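Uncharacterized protein (Staphylococcus aureus subsp. aureus Mu50, PDB 4QXZ) is of unknown function but folds into a beta-barrel core resembling type VI secretion system proteins, joined to a two-helix pair. Local coordinates at residues I64-Y69 and I105-T110; L82-V87 and F116-Y121; Q126-L131 and K147-M152. One frame throughout, in Å; residues are numbered along the deposited sequence.

Interaction 1: residues I64-Y69 and I105-T110; sequences ISNEHY and IKNFKT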
loop_
_atom_site.group_PDB
_atom_site.type_symbol
_atom_site.label_atom_id
_atom_site.label_comp_id
_atom_site.label_asym_id
_atom_site.label_seq_id
_atom_site.Cartn_x
_atom_site.Cartn_y
_atom_site.Cartn_z
ATOM N N ILE A 64 1.188 -15.555 -4.269
ATOM C CA ILE A 64 0.171 -16.413 -4.858
ATOM C C ILE A 64 0.504 -17.874 -4.599
ATOM O O ILE A 64 1.562 -18.193 -4.073
ATOM C CB ILE A 64 0.036 -16.179 -6.375
ATOM C CG1 ILE A 64 1.379 -16.371 -7.088
ATOM C CG2 ILE A 64 -0.534 -14.791 -6.646
ATOM C CD1 ILE A 64 1.268 -16.418 -8.608
ATOM N N SER A 65 -0.418 -18.747 -4.976
ATOM C CA SER A 65 -0.238 -20.184 -4.853
ATOM C C SER A 65 0.955 -20.696 -5.660
ATOM O O SER A 65 1.176 -20.247 -6.767
ATOM C CB SER A 65 -1.511 -20.891 -5.323
ATOM O OG SER A 65 -1.249 -22.246 -5.598
ATOM N N ASN A 66 1.601 -21.722 -5.134
ATOM C CA ASN A 66 2.726 -22.451 -5.732
ATOM C C ASN A 66 2.369 -23.079 -7.031
ATOM O O ASN A 66 3.209 -23.387 -7.829
ATOM C CB ASN A 66 3.111 -23.649 -4.889
ATOM C CG ASN A 66 4.399 -24.250 -5.284
ATOM O OD1 ASN A 66 5.275 -23.570 -5.747
ATOM N ND2 ASN A 66 4.532 -25.524 -5.083
ATOM N N GLU A 67 1.101 -23.357 -7.171
ATOM C CA GLU A 67 0.548 -23.968 -8.364
ATOM C C GLU A 67 1.154 -23.393 -9.653
ATOM O O GLU A 67 1.373 -24.118 -10.617
ATOM C CB GLU A 67 -0.970 -23.778 -8.347
ATOM C CG GLU A 67 -1.715 -24.395 -9.519
ATOM C CD GLU A 67 -3.190 -24.565 -9.232
ATOM O OE1 GLU A 67 -3.991 -24.336 -10.160
ATOM O OE2 GLU A 67 -3.544 -24.927 -8.083
ATOM N N HIS A 68 1.460 -22.097 -9.634
ATOM C CA HIS A 68 1.886 -21.367 -10.826
ATOM C C HIS A 68 3.419 -21.157 -10.871
ATOM O O HIS A 68 3.937 -20.288 -11.583
ATOM C CB HIS A 68 1.107 -20.029 -10.894
ATOM C CG HIS A 68 -0.358 -20.156 -10.576
ATOM N ND1 HIS A 68 -0.877 -19.867 -9.332
ATOM C CD2 HIS A 68 -1.411 -20.553 -11.334
ATOM C CE1 HIS A 68 -2.185 -20.064 -9.338
ATOM N NE2 HIS A 68 -2.536 -20.482 -10.541
ATOM N N TYR A 69 4.149 -21.971 -10.117
ATOM C CA TYR A 69 5.586 -21.815 -10.050
ATOM C C TYR A 69 6.263 -21.995 -11.407
ATOM O O TYR A 69 7.189 -21.256 -11.720
ATOM C CB TYR A 69 6.189 -22.776 -9.033
ATOM C CG TYR A 69 7.683 -22.654 -8.992
ATOM C CD1 TYR A 69 8.287 -21.637 -8.267
ATOM C CD2 TYR A 69 8.500 -23.516 -9.724
ATOM C CE1 TYR A 69 9.666 -21.498 -8.235
ATOM C CE2 TYR A 69 9.881 -23.384 -9.704
ATOM C CZ TYR A 69 10.460 -22.372 -8.955
ATOM O OH TYR A 69 11.826 -22.205 -8.919
ATOM N N ILE A 105 11.794 -14.715 -7.781
ATOM C CA ILE A 105 10.761 -15.632 -7.290
ATOM C C ILE A 105 11.262 -16.294 -6.016
ATOM O O ILE A 105 12.421 -16.699 -5.925
ATOM C CB ILE A 105 10.440 -16.745 -8.306
ATOM C CG1 ILE A 105 10.123 -16.146 -9.676
ATOM C CG2 ILE A 105 9.273 -17.597 -7.835
ATOM C CD1 ILE A 105 9.964 -17.180 -10.778
ATOM N N LYS A 106 10.376 -16.398 -5.040
ATOM C CA LYS A 106 10.626 -17.160 -3.843
ATOM C C LYS A 106 9.531 -18.209 -3.675
ATOM O O LYS A 106 8.366 -17.853 -3.519
ATOM C CB LYS A 106 10.597 -16.233 -2.652
ATOM C CG LYS A 106 11.854 -15.423 -2.468
ATOM C CD LYS A 106 12.006 -15.098 -0.990
ATOM C CE LYS A 106 13.431 -14.725 -0.631
ATOM N NZ LYS A 106 13.724 -13.325 -1.018
ATOM N N ASN A 107 9.884 -19.480 -3.682
ATOM C CA ASN A 107 8.905 -20.527 -3.482
ATOM C C ASN A 107 8.785 -20.949 -2.036
ATOM O O ASN A 107 9.760 -21.121 -1.364
ATOM C CB ASN A 107 9.238 -21.730 -4.320
ATOM C CG ASN A 107 8.130 -22.734 -4.345
ATOM O OD1 ASN A 107 7.177 -22.607 -3.623
ATOM N ND2 ASN A 107 8.269 -23.750 -5.161
ATOM N N PHE A 108 7.572 -21.109 -1.556
ATOM C CA PHE A 108 7.351 -21.482 -0.188
ATOM C C PHE A 108 6.601 -22.797 -0.141
ATOM O O PHE A 108 6.583 -23.505 -1.110
ATOM C CB PHE A 108 6.607 -20.390 0.510
ATOM C CG PHE A 108 7.321 -19.100 0.487
ATOM C CD1 PHE A 108 8.552 -19.002 1.043
ATOM C CD2 PHE A 108 6.773 -17.997 -0.097
ATOM C CE1 PHE A 108 9.235 -17.815 1.038
ATOM C CE2 PHE A 108 7.447 -16.806 -0.115
ATOM C CZ PHE A 108 8.686 -16.718 0.449
ATOM N N LYS A 109 6.052 -23.167 0.994
ATOM C CA LYS A 109 5.326 -24.436 1.057
ATOM C C LYS A 109 4.090 -24.528 0.182
ATOM O O LYS A 109 4.007 -25.411 -0.628
ATOM C CB LYS A 109 4.908 -24.691 2.535
ATOM C CG LYS A 109 6.007 -24.960 3.577
ATOM C CD LYS A 109 5.502 -25.174 5.000
ATOM C CE LYS A 109 6.667 -25.459 5.958
ATOM N NZ LYS A 109 6.231 -25.654 7.378
ATOM N N THR A 110 3.180 -23.575 0.267
ATOM C CA THR A 110 2.023 -23.561 -0.621
ATOM C C THR A 110 1.917 -22.332 -1.490
ATOM O O THR A 110 1.020 -22.225 -2.279
ATOM C CB THR A 110 0.703 -23.650 0.156
ATOM O OG1 THR A 110 0.612 -22.559 1.051
ATOM C CG2 THR A 110 0.630 -24.902 0.940
#
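Tyr69 turns its ring flat toward Asn107, the ring and amide planes standing only 25° apart, with the amide over one ring face and offset toward the rim. CB of Asn107 comes to 3.9 Å from CE1 of Tyr69, and the same CE1 has CG2 of Ile105 at 3.9 Å, so Ile105 and Asn107, alternate residues of strand 96-107, both meet the same ring atom, Ile105 obliquely. With CG of Tyr69 anti to the backbone N (chi1 178°), the ring swings off the first turn of helix 69-77 to reach that strand. The side chains of Asn66 and Asn107 cross at about a right angle, their amide planes 43° apart. Both pieces belong to one rim of the beta-barrel: strand 57-65 runs out here into a short 3-10 segment, and strand 96-107 turns back as strand 111-121, which lies between the two in the sheet. Where that hairpin turns, Asn66 N donates to Thr110 O at 3.0 Å. CA of Ser65 approaches the same Thr110 O at 3.5 Å, while OG of Ser65 accepts from Glu67 N in an ST turn.

Interaction 2: residues L82-V87 and F116-Y121; sequences LDIRVV and FECHIY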
loop_
_atom_site.group_PDB
_atom_site.type_symbol
_atom_site.label_atom_id
_atom_site.label_comp_id
_atom_site.label_asym_id
_atom_site.label_seq_id
_atom_site.Cartn_x
_atom_site.Cartn_y
_atom_site.Cartn_z
ATOM N N LEU A 82 5.597 -9.063 -20.141
ATOM C CA LEU A 82 4.239 -9.409 -19.702
ATOM C C LEU A 82 3.360 -8.170 -19.665
ATOM O O LEU A 82 3.766 -7.145 -19.135
ATOM C CB LEU A 82 4.272 -10.056 -18.312
ATOM C CG LEU A 82 5.054 -11.361 -18.188
ATOM C CD1 LEU A 82 5.208 -11.755 -16.731
ATOM C CD2 LEU A 82 4.365 -12.470 -18.954
ATOM N N ASP A 83 2.174 -8.270 -20.254
ATOM C CA ASP A 83 1.205 -7.188 -20.278
ATOM C C ASP A 83 0.223 -7.431 -19.123
ATOM O O ASP A 83 -0.629 -8.337 -19.163
ATOM C CB ASP A 83 0.475 -7.163 -21.624
ATOM C CG ASP A 83 -0.274 -5.848 -21.892
ATOM O OD1 ASP A 83 0.064 -4.782 -21.311
ATOM O OD2 ASP A 83 -1.209 -5.872 -22.730
ATOM N N ILE A 84 0.352 -6.622 -18.088
ATOM C CA ILE A 84 -0.379 -6.885 -16.852
ATOM C C ILE A 84 -1.343 -5.769 -16.480
ATOM O O ILE A 84 -1.190 -4.613 -16.908
ATOM C CB ILE A 84 0.563 -7.160 -15.666
ATOM C CG1 ILE A 84 1.321 -5.908 -15.239
ATOM C CG2 ILE A 84 1.539 -8.265 -16.008
ATOM C CD1 ILE A 84 2.126 -6.089 -13.953
ATOM N N ARG A 85 -2.352 -6.163 -15.709
ATOM C CA ARG A 85 -3.359 -5.267 -15.181
ATOM C C ARG A 85 -3.294 -5.373 -13.669
ATOM O O ARG A 85 -3.307 -6.473 -13.120
ATOM C CB ARG A 85 -4.741 -5.695 -15.644
ATOM C CG ARG A 85 -4.875 -5.853 -17.134
ATOM C CD ARG A 85 -4.799 -4.513 -17.853
ATOM N NE ARG A 85 -4.683 -4.703 -19.292
ATOM C CZ ARG A 85 -3.546 -4.758 -19.980
ATOM N NH1 ARG A 85 -2.359 -4.631 -19.392
ATOM N NH2 ARG A 85 -3.605 -4.953 -21.288
ATOM N N VAL A 86 -3.211 -4.230 -13.000
ATOM C CA VAL A 86 -3.136 -4.187 -11.535
ATOM C C VAL A 86 -4.224 -3.234 -10.999
ATOM O O VAL A 86 -4.274 -2.055 -11.383
ATOM C CB VAL A 86 -1.745 -3.715 -11.063
ATOM C CG1 VAL A 86 -1.614 -3.872 -9.554
ATOM C CG2 VAL A 86 -0.635 -4.463 -11.794
ATOM N N VAL A 87 -5.103 -3.768 -10.153
ATOM C CA VAL A 87 -6.175 -2.984 -9.537
ATOM C C VAL A 87 -5.700 -2.581 -8.155
ATOM O O VAL A 87 -5.182 -3.416 -7.392
ATOM C CB VAL A 87 -7.460 -3.793 -9.434
ATOM C CG1 VAL A 87 -8.582 -2.961 -8.848
ATOM C CG2 VAL A 87 -7.852 -4.316 -10.807
ATOM N N PHE A 116 7.992 -8.127 -9.637
ATOM C CA PHE A 116 8.062 -7.746 -11.064
ATOM C C PHE A 116 8.652 -6.376 -11.220
ATOM O O PHE A 116 8.393 -5.514 -10.399
ATOM C CB PHE A 116 6.674 -7.668 -11.707
ATOM C CG PHE A 116 5.862 -8.916 -11.568
ATOM C CD1 PHE A 116 5.255 -9.225 -10.372
ATOM C CD2 PHE A 116 5.695 -9.763 -12.638
ATOM C CE1 PHE A 116 4.509 -10.370 -10.245
ATOM C CE2 PHE A 116 4.958 -10.910 -12.528
ATOM C CZ PHE A 116 4.360 -11.217 -11.327
ATOM N N GLU A 117 9.390 -6.167 -12.309
ATOM C CA GLU A 117 9.835 -4.829 -12.713
ATOM C C GLU A 117 8.824 -4.243 -13.703
ATOM O O GLU A 117 8.653 -4.766 -14.791
ATOM C CB GLU A 117 11.219 -4.906 -13.365
ATOM C CG GLU A 117 11.859 -3.546 -13.640
ATOM C CD GLU A 117 13.018 -3.621 -14.642
ATOM O OE1 GLU A 117 13.948 -4.436 -14.409
ATOM O OE2 GLU A 117 13.001 -2.862 -15.656
ATOM N N CYS A 118 8.181 -3.144 -13.333
ATOM C CA CYS A 118 7.051 -2.637 -14.069
ATOM C C CYS A 118 7.307 -1.244 -14.599
ATOM O O CYS A 118 8.003 -0.457 -13.963
ATOM C CB CYS A 118 5.820 -2.617 -13.157
ATOM S SG CYS A 118 5.341 -4.256 -12.572
ATOM N N HIS A 119 6.749 -0.964 -15.770
ATOM C CA HIS A 119 6.745 0.365 -16.366
ATOM C C HIS A 119 5.308 0.681 -16.771
ATOM O O HIS A 119 4.693 -0.065 -17.524
ATOM C CB HIS A 119 7.671 0.398 -17.594
ATOM C CG HIS A 119 8.997 -0.275 -17.364
ATOM N ND1 HIS A 119 9.890 0.155 -16.401
ATOM C CD2 HIS A 119 9.570 -1.353 -17.954
ATOM C CE1 HIS A 119 10.955 -0.627 -16.412
ATOM N NE2 HIS A 119 10.788 -1.548 -17.345
ATOM N N ILE A 120 4.771 1.775 -16.264
ATOM C CA ILE A 120 3.359 2.077 -16.460
ATOM C C ILE A 120 3.096 2.576 -17.872
ATOM O O ILE A 120 4.001 3.090 -18.527
ATOM C CB ILE A 120 2.874 3.132 -15.446
ATOM C CG1 ILE A 120 1.393 2.930 -15.140
ATOM C CG2 ILE A 120 3.150 4.560 -15.943
ATOM C CD1 ILE A 120 0.904 3.803 -14.004
ATOM N N TYR A 121 1.865 2.410 -18.353
ATOM C CA TYR A 121 1.479 3.029 -19.629
ATOM C C TYR A 121 -0.005 3.411 -19.692
ATOM O O TYR A 121 -0.815 2.951 -18.884
ATOM C CB TYR A 121 1.923 2.180 -20.835
ATOM C CG TYR A 121 1.128 0.934 -21.106
ATOM C CD1 TYR A 121 -0.021 0.960 -21.898
ATOM C CD2 TYR A 121 1.557 -0.299 -20.623
ATOM C CE1 TYR A 121 -0.749 -0.212 -22.159
ATOM C CE2 TYR A 121 0.846 -1.466 -20.870
ATOM C CZ TYR A 121 -0.309 -1.433 -21.642
ATOM O OH TYR A 121 -1.008 -2.630 -21.862
#
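Tyr121 donates its hydroxyl to Asp83, OH to OD1, at 2.5 Å, shorter than usual for a hydrogen bond and doubtful in its exact value at this resolution. The carboxylate oxygen sits at the edge of the phenol, in the ring plane, and the carboxylate is turned only 22° from the ring. Tyr121 holds CG between its backbone N and carbonyl carbon (chi1 75°), which brings the ring across to the other strand. Away from this polar pair, the contact is apolar: Ile84 CD1 meets Cys118 SG at 4.0 Å, and Leu82 CD1 comes to the edge of the Phe116 ring, 4.3 Å from CE2. One shell out, Arg85 forms a salt bridge to the carboxylate, end-on with two nitrogens, NH1 to Asp83 OD1 at 3.1 Å and NH2 to OD2 at 2.9 Å, from above the carboxylate plane. The backbone N of Lys158 also donates to OD2, and Arg85 NH2 reaches Ser155 O. The strands themselves pass at 75° with axes 9.3 Å apart, facing each other across the barrel interior rather than pairing. Phe29 and Phe72 extend the apolar layer round Phe116. Asp83 thus gathers a phenol, a guanidinium and a backbone N-H, which would be expected to stabilise its negative charge.

Interaction 3: residues Q126-L131 and K147-M152; sequences QYAESL and KSFNRM
Tyr127 opens the contact by sending the far end of its ring toward helix 142-155. Its CG lies anti to the backbone N (chi1 -175°), and this carries the ring out to where Met152 O lies at its edge, near the ring plane and 4.0 Å from CE2. The hydroxyl itself is hydrogen-bonded to Pro157 O, in the chain that follows the second helix, so the tyrosine ties the start of helix 127-137 to the segment beyond its partner. Ala128 comes next and meets the Phe149 ring with both backbone and side chain: its O lies at the ring edge, in plane, 3.6 Å from CE1, and its CB is 4.3 Å from CZ. Three residues after Ala128, Leu131 puts its two methyls to different uses. CD2 rests 3.8 Å from Phe149 CD1, approaching the ring obliquely, whereas CD1 lies 3.8 Å from Met152 SD and is equally close to Met152 CB. Leu131 therefore fits between two residues one helical turn apart, Phe149 and Met152, and its CB also covers one face of the Tyr127 ring, offset toward the rim. Met153 adds to the same layer from the second helix, touching Tyr127, Ala128 and Leu131, while Leu135 packs on Met152 from the next turn of the first. The segment axes run broadly antiparallel at 145°, with a closest approach of 11.0 Å, a wide spacing bridged by large side chains in the two-helix pair beside the barrel. With no hydrogen bond crossing between the two segments, this part of the pair depends on apolar contacts, with two backbone carbonyl oxygens at ring edges and the tyrosine hydroxyl satisfied by a neighbouring loop carbonyl.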
loop_
_atom_site.group_PDB
_atom_site.type_symbol
_atom_site.label_atom_id
_atom_site.label_comp_id
_atom_site.label_asym_id
_atom_site.label_seq_id
_atom_site.Cartn_x
_atom_site.Cartn_y
_atom_site.Cartn_z
ATOM N N GLN A 126 -7.537 6.343 -30.025
ATOM C CA GLN A 126 -7.943 5.565 -31.191
ATOM C C GLN A 126 -7.696 4.041 -31.018
ATOM O O GLN A 126 -7.519 3.317 -32.004
ATOM C CB GLN A 126 -7.203 6.069 -32.456
ATOM C CG GLN A 126 -7.783 7.305 -33.119
ATOM C CD GLN A 126 -7.689 8.555 -32.264
ATOM O OE1 GLN A 126 -8.573 8.843 -31.449
ATOM N NE2 GLN A 126 -6.627 9.317 -32.461
ATOM N N TYR A 127 -7.674 3.555 -29.780
ATOM C CA TYR A 127 -7.494 2.122 -29.543
ATOM C C TYR A 127 -8.524 1.286 -30.308
ATOM O O TYR A 127 -8.173 0.310 -30.978
ATOM C CB TYR A 127 -7.543 1.758 -28.041
ATOM C CG TYR A 127 -7.223 0.284 -27.810
ATOM C CD1 TYR A 127 -5.913 -0.169 -27.845
ATOM C CD2 TYR A 127 -8.236 -0.648 -27.571
ATOM C CE1 TYR A 127 -5.611 -1.509 -27.673
ATOM C CE2 TYR A 127 -7.941 -1.997 -27.384
ATOM C CZ TYR A 127 -6.630 -2.420 -27.456
ATOM O OH TYR A 127 -6.317 -3.740 -27.292
ATOM N N ALA A 128 -9.785 1.683 -30.218
ATOM C CA ALA A 128 -10.873 0.921 -30.836
ATOM C C ALA A 128 -10.644 0.792 -32.350
ATOM O O ALA A 128 -10.871 -0.258 -32.918
ATOM C CB ALA A 128 -12.230 1.575 -30.544
ATOM N N GLU A 129 -10.176 1.873 -32.970
ATOM C CA GLU A 129 -9.984 1.946 -34.420
ATOM C C GLU A 129 -8.788 1.090 -34.861
ATOM O O GLU A 129 -8.855 0.358 -35.852
ATOM C CB GLU A 129 -9.775 3.412 -34.853
ATOM C CG GLU A 129 -10.970 4.352 -34.636
ATOM C CD GLU A 129 -11.057 4.987 -33.242
ATOM O OE1 GLU A 129 -10.607 4.377 -32.233
ATOM O OE2 GLU A 129 -11.603 6.112 -33.142
ATOM N N SER A 130 -7.694 1.208 -34.120
ATOM C CA SER A 130 -6.511 0.404 -34.352
ATOM C C SER A 130 -6.761 -1.068 -34.098
ATOM O O SER A 130 -6.266 -1.919 -34.836
ATOM C CB SER A 130 -5.402 0.866 -33.433
ATOM O OG SER A 130 -5.087 2.198 -33.742
ATOM N N LEU A 131 -7.505 -1.364 -33.038
ATOM C CA LEU A 131 -7.870 -2.733 -32.727
ATOM C C LEU A 131 -8.701 -3.362 -33.840
ATOM O O LEU A 131 -8.461 -4.504 -34.228
ATOM C CB LEU A 131 -8.660 -2.770 -31.429
ATOM C CG LEU A 131 -9.349 -4.089 -31.119
ATOM C CD1 LEU A 131 -8.361 -5.227 -30.980
ATOM C CD2 LEU A 131 -10.135 -3.907 -29.842
ATOM N N LYS A 147 -16.821 -11.076 -31.564
ATOM C CA LYS A 147 -16.412 -11.838 -30.390
ATOM C C LYS A 147 -15.069 -11.333 -29.896
ATOM O O LYS A 147 -14.927 -10.986 -28.723
ATOM C CB LYS A 147 -16.290 -13.327 -30.709
ATOM C CG LYS A 147 -15.893 -14.156 -29.495
ATOM C CD LYS A 147 -15.574 -15.606 -29.821
ATOM C CE LYS A 147 -15.617 -16.428 -28.539
ATOM N NZ LYS A 147 -14.706 -17.604 -28.517
ATOM N N SER A 148 -14.092 -11.309 -30.799
ATOM C CA SER A 148 -12.764 -10.851 -30.476
ATOM C C SER A 148 -12.750 -9.358 -30.108
ATOM O O SER A 148 -12.103 -8.957 -29.163
ATOM C CB SER A 148 -11.819 -11.113 -31.648
ATOM O OG SER A 148 -11.422 -12.465 -31.678
ATOM N N PHE A 149 -13.457 -8.543 -30.861
ATOM C CA PHE A 149 -13.441 -7.110 -30.607
ATOM C C PHE A 149 -13.936 -6.785 -29.209
ATOM O O PHE A 149 -13.368 -5.948 -28.527
ATOM C CB PHE A 149 -14.312 -6.382 -31.617
ATOM C CG PHE A 149 -14.316 -4.882 -31.458
ATOM C CD1 PHE A 149 -13.260 -4.123 -31.924
ATOM C CD2 PHE A 149 -15.404 -4.227 -30.880
ATOM C CE1 PHE A 149 -13.267 -2.742 -31.799
ATOM C CE2 PHE A 149 -15.423 -2.853 -30.761
ATOM C CZ PHE A 149 -14.351 -2.114 -31.210
ATOM N N ASN A 150 -14.997 -7.414 -28.805
ATOM C CA ASN A 150 -15.540 -7.175 -27.511
ATOM C C ASN A 150 -14.662 -7.610 -26.374
ATOM O O ASN A 150 -14.570 -6.923 -25.394
ATOM C CB ASN A 150 -16.892 -7.814 -27.409
ATOM C CG ASN A 150 -17.890 -7.224 -28.359
ATOM O OD1 ASN A 150 -17.618 -6.292 -29.065
ATOM N ND2 ASN A 150 -19.052 -7.785 -28.379
ATOM N N ARG A 151 -14.042 -8.766 -26.494
ATOM C CA ARG A 151 -13.126 -9.234 -25.498
ATOM C C ARG A 151 -11.896 -8.387 -25.413
ATOM O O ARG A 151 -11.477 -8.007 -24.368
ATOM C CB ARG A 151 -12.758 -10.676 -25.778
ATOM C CG ARG A 151 -11.881 -11.314 -24.741
ATOM C CD ARG A 151 -11.440 -12.716 -25.083
ATOM N NE ARG A 151 -10.598 -12.765 -26.272
ATOM C CZ ARG A 151 -10.946 -13.128 -27.501
ATOM N NH1 ARG A 151 -12.167 -13.481 -27.821
ATOM N NH2 ARG A 151 -10.026 -13.122 -28.443
ATOM N N MET A 152 -11.344 -8.066 -26.555
ATOM C CA MET A 152 -10.205 -7.231 -26.610
ATOM C C MET A 152 -10.522 -5.823 -26.156
ATOM O O MET A 152 -9.674 -5.174 -25.619
ATOM C CB MET A 152 -9.558 -7.284 -27.964
ATOM C CG MET A 152 -9.094 -8.677 -28.329
ATOM S SD MET A 152 -8.327 -8.898 -29.892
ATOM C CE MET A 152 -8.784 -10.486 -30.048
#

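How the interactions relate
Interactions 1 and 2 belong to the same curled antiparallel sheet and alternate along the chain, so the two contacts interlock in sequence. Their centres are about 20 Å apart, with interaction 1 at the barrel rim and interaction 2 near the centre of the chain, spanning the interior. Strand 111-121 connects them: it lies between strands 57-65 and 96-107 and supplies one side of interaction 2. It then leads into helix 127-137, so interaction 3 follows in series, its centre about 20 Å from that of interaction 2 and about 34 Å from that of interaction 1. The nearest atoms of interactions 1 and 3 are about 19 Å apart, without touching, consistent with barrel core and helix pair as distinct parts.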